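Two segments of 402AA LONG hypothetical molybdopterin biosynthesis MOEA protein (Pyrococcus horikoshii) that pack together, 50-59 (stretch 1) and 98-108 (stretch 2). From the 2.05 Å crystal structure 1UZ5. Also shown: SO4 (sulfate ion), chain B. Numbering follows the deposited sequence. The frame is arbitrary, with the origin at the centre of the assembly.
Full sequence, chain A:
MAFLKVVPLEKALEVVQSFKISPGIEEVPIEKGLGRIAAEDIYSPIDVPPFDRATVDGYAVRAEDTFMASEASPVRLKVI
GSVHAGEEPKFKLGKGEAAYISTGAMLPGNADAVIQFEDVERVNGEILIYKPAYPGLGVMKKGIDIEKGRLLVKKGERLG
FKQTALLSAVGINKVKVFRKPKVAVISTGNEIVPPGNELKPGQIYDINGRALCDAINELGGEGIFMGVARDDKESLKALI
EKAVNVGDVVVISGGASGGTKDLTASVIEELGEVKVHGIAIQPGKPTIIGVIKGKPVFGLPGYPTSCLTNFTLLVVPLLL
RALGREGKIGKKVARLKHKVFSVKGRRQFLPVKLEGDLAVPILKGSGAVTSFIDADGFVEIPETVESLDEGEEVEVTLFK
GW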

# COMPACT_ATOMS: atom_id res chain seq x y z
N PRO A 50 -11.04 -21.69 -15.41
CA PRO A 50 -12.39 -21.43 -15.92
C PRO A 50 -13.08 -22.65 -16.53
O PRO A 50 -14.19 -22.54 -17.06
CB PRO A 50 -12.16 -20.31 -16.93
CG PRO A 50 -10.80 -20.64 -17.49
CD PRO A 50 -10.00 -21.11 -16.29
N PHE A 51 -12.43 -23.81 -16.45
CA PHE A 51 -12.96 -25.07 -16.97
C PHE A 51 -12.20 -26.20 -16.31
O PHE A 51 -11.12 -25.98 -15.75
CB PHE A 51 -12.77 -25.15 -18.49
CG PHE A 51 -11.35 -24.94 -18.94
CD1 PHE A 51 -10.89 -23.66 -19.27
CD2 PHE A 51 -10.45 -26.01 -19.00
CE1 PHE A 51 -9.56 -23.45 -19.65
CE2 PHE A 51 -9.12 -25.81 -19.37
CZ PHE A 51 -8.67 -24.52 -19.70
N ASP A 52 -12.74 -27.42 -16.36
CA ASP A 52 -12.06 -28.57 -15.78
C ASP A 52 -10.84 -28.83 -16.66
O ASP A 52 -10.98 -29.00 -17.86
CB ASP A 52 -12.96 -29.81 -15.79
CG ASP A 52 -14.19 -29.64 -14.91
OD1 ASP A 52 -15.16 -30.40 -15.12
OD2 ASP A 52 -14.18 -28.77 -14.02
N ARG A 53 -9.65 -28.87 -16.07
CA ARG A 53 -8.48 -29.12 -16.87
C ARG A 53 -7.67 -30.32 -16.41
O ARG A 53 -7.62 -30.63 -15.22
CB ARG A 53 -7.60 -27.85 -16.95
CG ARG A 53 -6.97 -27.39 -15.66
CD ARG A 53 -6.40 -25.96 -15.79
NE ARG A 53 -5.65 -25.72 -17.02
CZ ARG A 53 -4.89 -24.65 -17.25
NH1 ARG A 53 -4.78 -23.69 -16.34
NH2 ARG A 53 -4.25 -24.51 -18.41
N ALA A 54 -7.07 -31.01 -17.36
CA ALA A 54 -6.25 -32.17 -17.06
C ALA A 54 -5.01 -31.69 -16.32
O ALA A 54 -4.49 -30.61 -16.61
CB ALA A 54 -5.84 -32.88 -18.33
N THR A 55 -4.54 -32.48 -15.36
CA THR A 55 -3.35 -32.12 -14.59
C THR A 55 -2.16 -32.96 -15.03
O THR A 55 -1.05 -32.79 -14.53
CB THR A 55 -3.58 -32.31 -13.09
OG1 THR A 55 -3.91 -33.68 -12.82
CG2 THR A 55 -4.72 -31.42 -12.61
N VAL A 56 -2.40 -33.88 -15.96
CA VAL A 56 -1.35 -34.75 -16.48
C VAL A 56 -1.68 -35.12 -17.92
O VAL A 56 -2.82 -34.96 -18.36
CB VAL A 56 -1.26 -36.07 -15.67
CG1 VAL A 56 -1.01 -35.78 -14.20
CG2 VAL A 56 -2.54 -36.88 -15.84
N ASP A 57 -0.68 -35.60 -18.66
CA ASP A 57 -0.92 -36.04 -20.03
C ASP A 57 -1.50 -37.44 -19.89
O ASP A 57 -1.00 -38.24 -19.11
CB ASP A 57 0.38 -36.16 -20.84
CG ASP A 57 1.04 -34.82 -21.11
OD1 ASP A 57 0.33 -33.80 -21.23
OD2 ASP A 57 2.29 -34.79 -21.22
N GLY A 58 -2.55 -37.74 -20.64
CA GLY A 58 -3.13 -39.07 -20.53
C GLY A 58 -4.44 -39.21 -21.26
O GLY A 58 -4.63 -38.64 -22.34
N TYR A 59 -5.36 -39.95 -20.68
CA TYR A 59 -6.65 -40.16 -21.32
C TYR A 59 -7.84 -39.77 -20.47
O TYR A 59 -8.00 -40.24 -19.34
CB TYR A 59 -6.77 -41.62 -21.75
CG TYR A 59 -5.73 -42.01 -22.77
CD1 TYR A 59 -4.44 -42.37 -22.37
CD2 TYR A 59 -6.00 -41.93 -24.13
CE1 TYR A 59 -3.45 -42.65 -23.32
CE2 TYR A 59 -5.03 -42.21 -25.07
CZ TYR A 59 -3.76 -42.56 -24.67
OH TYR A 59 -2.81 -42.83 -25.63
N ALA A 98 -12.82 -42.89 -24.89
CA ALA A 98 -11.83 -42.05 -24.23
C ALA A 98 -11.20 -41.06 -25.22
O ALA A 98 -11.40 -41.16 -26.43
CB ALA A 98 -10.74 -42.92 -23.62
N ALA A 99 -10.43 -40.12 -24.70
CA ALA A 99 -9.75 -39.14 -25.55
C ALA A 99 -8.38 -38.84 -24.99
O ALA A 99 -8.20 -38.73 -23.78
CB ALA A 99 -10.56 -37.85 -25.61
N TYR A 100 -7.40 -38.73 -25.88
CA TYR A 100 -6.07 -38.37 -25.41
C TYR A 100 -6.20 -36.90 -25.00
O TYR A 100 -6.94 -36.14 -25.63
CB TYR A 100 -5.03 -38.47 -26.52
CG TYR A 100 -3.69 -37.96 -26.04
CD1 TYR A 100 -2.94 -38.69 -25.13
CD2 TYR A 100 -3.24 -36.69 -26.40
CE1 TYR A 100 -1.78 -38.17 -24.57
CE2 TYR A 100 -2.07 -36.16 -25.85
CZ TYR A 100 -1.35 -36.90 -24.94
OH TYR A 100 -0.21 -36.38 -24.37
N ILE A 101 -5.51 -36.51 -23.95
CA ILE A 101 -5.57 -35.13 -23.50
C ILE A 101 -4.24 -34.74 -22.89
O ILE A 101 -3.61 -35.55 -22.21
CB ILE A 101 -6.71 -34.93 -22.46
CG1 ILE A 101 -6.86 -33.45 -22.12
CG2 ILE A 101 -6.41 -35.73 -21.19
CD1 ILE A 101 -8.15 -33.14 -21.37
N SER A 102 -3.78 -33.52 -23.14
CA SER A 102 -2.51 -33.08 -22.58
C SER A 102 -2.75 -32.22 -21.35
O SER A 102 -3.84 -31.67 -21.15
CB SER A 102 -1.70 -32.30 -23.63
OG SER A 102 -2.42 -31.20 -24.13
N THR A 103 -1.73 -32.13 -20.51
CA THR A 103 -1.82 -31.35 -19.28
C THR A 103 -2.34 -29.94 -19.57
O THR A 103 -1.92 -29.32 -20.54
CB THR A 103 -0.45 -31.23 -18.59
OG1 THR A 103 0.07 -32.55 -18.35
CG2 THR A 103 -0.58 -30.50 -17.27
N GLY A 104 -3.26 -29.47 -18.73
CA GLY A 104 -3.81 -28.13 -18.89
C GLY A 104 -4.99 -28.00 -19.83
O GLY A 104 -5.73 -27.02 -19.78
N ALA A 105 -5.18 -29.00 -20.68
CA ALA A 105 -6.28 -28.98 -21.65
C ALA A 105 -7.65 -29.23 -21.02
O ALA A 105 -7.76 -29.84 -19.95
CB ALA A 105 -5.99 -29.99 -22.76
N MET A 106 -8.70 -28.77 -21.70
CA MET A 106 -10.07 -28.92 -21.22
C MET A 106 -10.65 -30.31 -21.48
O MET A 106 -10.56 -30.83 -22.59
CB MET A 106 -10.95 -27.87 -21.90
CG MET A 106 -12.39 -27.86 -21.43
SD MET A 106 -13.27 -26.44 -22.11
CE MET A 106 -15.01 -26.96 -21.92
N LEU A 107 -11.28 -30.91 -20.47
CA LEU A 107 -11.87 -32.23 -20.67
C LEU A 107 -13.05 -32.18 -21.62
O LEU A 107 -13.85 -31.25 -21.57
CB LEU A 107 -12.33 -32.84 -19.35
CG LEU A 107 -11.29 -33.57 -18.48
CD1 LEU A 107 -10.15 -32.64 -18.10
CD2 LEU A 107 -11.99 -34.10 -17.24
N PRO A 108 -13.18 -33.19 -22.48
CA PRO A 108 -14.30 -33.22 -23.42
C PRO A 108 -15.59 -33.55 -22.65
O PRO A 108 -15.53 -33.93 -21.47
CB PRO A 108 -13.90 -34.32 -24.40
CG PRO A 108 -13.13 -35.27 -23.53
CD PRO A 108 -12.30 -34.36 -22.65
S SO4 B . -0.07 -29.21 -26.16
O1 SO4 B . 0.51 -30.71 -25.86
O2 SO4 B . 0.71 -28.34 -25.31
O3 SO4 B . 0.06 -28.94 -27.43
O4 SO4 B . -1.42 -29.27 -25.67

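What anchors the start of stretch 1? Phe51 (chi1 p) points toward stretch 2, its CD2 3.5 Å from Met106 CB, and the extended Met106 side chain, t at every chi, brings SD obliquely to 4.6 Å from the ring centroid. Next, Asp52 O accepts a hydrogen bond from Leu107 N (3.2 Å).

How is the turn from Ser102 to Ala105 gripped? Arg53 sends NE and NH2 to one acceptor, Gly104 O, at 3.1 and 3.2 Å, while Ala54 binds through its backbone: N to Ala105 O (2.9 Å) and O to Gly104 N (2.7 Å). Gly104 suits this type II turn, because at its phi of 86° a CB would jam against the preceding carbonyl. Small and buried, Ala54 packs its CB 3.8 Å from Ile101 CD1.

What does Asp57 contribute? Val56 points away, but the carboxylate of Asp57 reaches back, and its OD1 accepts from both Thr103 N (2.7 Å) and Thr103 OG1 (3.2 Å).

How does the contact end? In antiparallel pairing, Gly58 N donates to Ile101 O (2.9 Å) and Ile101 N returns a bond to Gly58 O (2.8 Å). Beyond it, Tyr59 and Tyr100 share one sheet face; the edge of Tyr100 meets the face of buried Tyr59, with planes at 76°.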